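Local coordinates for protein CdiI (Burkholderia pseudomallei 1026a, PDB 4G6V) that probably serves as the immunity protein that binds and neutralises the tRNase toxin CdiA-CT in contact-dependent growth inhibition, at residues 27-31 against 78-82. Residues are numbered along the deposited sequence; the frame is centred on the assembly and turned at random.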
loop_
_atom_site.group_PDB
_atom_site.type_symbol
_atom_site.label_atom_id
_atom_site.label_comp_id
_atom_site.label_asym_id
_atom_site.label_seq_id
_atom_site.Cartn_x
_atom_site.Cartn_y
_atom_site.Cartn_z
ATOM N N HIS B 27 -7.951 -20.639 -1.901
ATOM C CA HIS B 27 -6.565 -20.317 -1.589
ATOM C C HIS B 27 -6.422 -19.824 -0.166
ATOM O O HIS B 27 -5.989 -18.692 0.090
ATOM C CB HIS B 27 -5.998 -19.298 -2.577
ATOM C CG HIS B 27 -5.887 -19.825 -3.969
ATOM N ND1 HIS B 27 -6.838 -19.572 -4.935
ATOM C CD2 HIS B 27 -4.963 -20.624 -4.550
ATOM C CE1 HIS B 27 -6.500 -20.181 -6.056
ATOM N NE2 HIS B 27 -5.367 -20.827 -5.848
ATOM N N SER B 28 -6.793 -20.702 0.752
ATOM C CA SER B 28 -6.679 -20.454 2.178
ATOM C C SER B 28 -5.236 -20.190 2.598
ATOM O O SER B 28 -4.980 -19.472 3.574
ATOM C CB SER B 28 -7.220 -21.665 2.928
ATOM O OG SER B 28 -6.834 -22.867 2.276
ATOM N N GLU B 29 -4.289 -20.775 1.870
ATOM C CA GLU B 29 -2.883 -20.628 2.229
ATOM C C GLU B 29 -2.478 -19.156 2.184
ATOM O O GLU B 29 -2.042 -18.581 3.193
ATOM C CB GLU B 29 -1.984 -21.469 1.320
ATOM C CG GLU B 29 -1.994 -21.064 -0.150
ATOM C CD GLU B 29 -3.101 -21.747 -0.953
ATOM O OE1 GLU B 29 -2.978 -21.803 -2.206
ATOM O OE2 GLU B 29 -4.086 -22.226 -0.328
ATOM N N LEU B 30 -2.661 -18.542 1.019
ATOM C CA LEU B 30 -2.297 -17.149 0.827
ATOM C C LEU B 30 -3.180 -16.203 1.636
ATOM O O LEU B 30 -2.713 -15.256 2.264
ATOM C CB LEU B 30 -2.428 -16.805 -0.647
ATOM C CG LEU B 30 -1.672 -17.702 -1.618
ATOM C CD1 LEU B 30 -2.229 -17.476 -3.001
ATOM C CD2 LEU B 30 -0.139 -17.436 -1.557
ATOM N N PHE B 31 -4.472 -16.472 1.626
ATOM C CA PHE B 31 -5.419 -15.454 2.038
ATOM C C PHE B 31 -5.883 -15.532 3.496
ATOM O O PHE B 31 -6.687 -14.709 3.952
ATOM C CB PHE B 31 -6.573 -15.432 1.049
ATOM C CG PHE B 31 -6.153 -15.101 -0.349
ATOM C CD1 PHE B 31 -5.392 -13.972 -0.606
ATOM C CD2 PHE B 31 -6.512 -15.916 -1.408
ATOM C CE1 PHE B 31 -5.010 -13.649 -1.890
ATOM C CE2 PHE B 31 -6.137 -15.603 -2.697
ATOM C CZ PHE B 31 -5.380 -14.468 -2.937
ATOM N N VAL B 78 -0.250 -14.339 -6.802
ATOM C CA VAL B 78 -1.482 -13.801 -6.238
ATOM C C VAL B 78 -2.260 -13.000 -7.280
ATOM O O VAL B 78 -3.475 -13.141 -7.403
ATOM C CB VAL B 78 -1.207 -12.914 -5.023
ATOM C CG1 VAL B 78 -2.387 -12.034 -4.762
ATOM C CG2 VAL B 78 -0.895 -13.772 -3.806
ATOM N N SER B 79 -1.555 -12.175 -8.046
ATOM C CA SER B 79 -2.195 -11.383 -9.093
ATOM C C SER B 79 -2.916 -12.260 -10.091
ATOM O O SER B 79 -4.054 -11.985 -10.472
ATOM C CB SER B 79 -1.173 -10.520 -9.813
ATOM O OG SER B 79 -0.712 -9.514 -8.940
ATOM N N LYS B 80 -2.246 -13.324 -10.517
ATOM C CA LYS B 80 -2.818 -14.253 -11.486
ATOM C C LYS B 80 -4.056 -14.966 -10.914
ATOM O O LYS B 80 -5.084 -15.046 -11.578
ATOM C CB LYS B 80 -1.751 -15.246 -11.953
ATOM C CG LYS B 80 -2.312 -16.448 -12.647
ATOM C CD LYS B 80 -1.580 -17.716 -12.240
ATOM C CE LYS B 80 -2.549 -18.893 -12.075
ATOM N NZ LYS B 80 -3.333 -19.196 -13.312
ATOM N N ILE B 81 -3.957 -15.453 -9.675
ATOM C CA ILE B 81 -5.080 -16.091 -8.982
ATOM C C ILE B 81 -6.310 -15.180 -8.969
ATOM O O ILE B 81 -7.460 -15.644 -9.067
ATOM C CB ILE B 81 -4.686 -16.480 -7.529
ATOM C CG1 ILE B 81 -3.826 -17.744 -7.526
ATOM C CG2 ILE B 81 -5.900 -16.700 -6.642
ATOM C CD1 ILE B 81 -3.187 -18.046 -6.173
ATOM N N LEU B 82 -6.063 -13.879 -8.852
ATOM C CA LEU B 82 -7.146 -12.899 -8.831
ATOM C C LEU B 82 -7.775 -12.682 -10.230
ATOM O O LEU B 82 -8.982 -12.711 -10.379
ATOM C CB LEU B 82 -6.686 -11.581 -8.176
ATOM C CG LEU B 82 -6.337 -11.571 -6.671
ATOM C CD1 LEU B 82 -5.969 -10.170 -6.199
ATOM C CD2 LEU B 82 -7.472 -12.129 -5.781
#
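Ile-81 covers one face of the imidazole of His-27, and this CH-pi contact is the first of two kinds of interaction joining 27-31 to 78-82. Its CD1 methyl sits 3.6 Å from the centroid of the His-27 ring and 18° off the ring normal, which places it over the face. The branch methyl CG2 approaches the same ring near ND1, at 3.5 Å, so Ile-81 spreads across the imidazole with both arms. In Ile-81 the first torsion sets CG1 anti to the carbonyl carbon (chi1 -77°), leaving CG2 anti to the backbone N, and the two arms diverge toward different parts of the ring.

The second kind is purely apolar. Leu-30 and Ile-81 meet end to end through their CD1 methyls, 3.4 Å apart; the same Leu-30 methyl lies alongside CG2 of Val-78 at 4.0 Å, the side chains of Leu-30 and Val-78 running antiparallel past one another. Phe-31 presents the edge of its ring to Val-78 and Ile-81: CE1 is 4.2 Å from CG1 of Val-78, and CE2 is 4.1 Å from CG2 of Ile-81. Its CZ meets CD2 of Leu-82 obliquely. Within its own helix, one face of the Phe-31 ring is backed by CB of Leu-30. No hydrogen bond crosses between the segments.

At the N-cap of helix 28-34, His-27 accepts the backbone bond from Phe-31 N through its O (3.1 Å), in the first turn. The contact is helix-to-helix packing, this turn against helix 75-84, with Phe-31 and Val-78 also touching Ile-37 and Phe-35 of strand 35-42. Val-78 and Leu-82 continue onto Leu-5 and Cys-7 of strand 4-9, and Leu-82 reaches Ile-93 of strand 91-95, all strands of the antiparallel sheet.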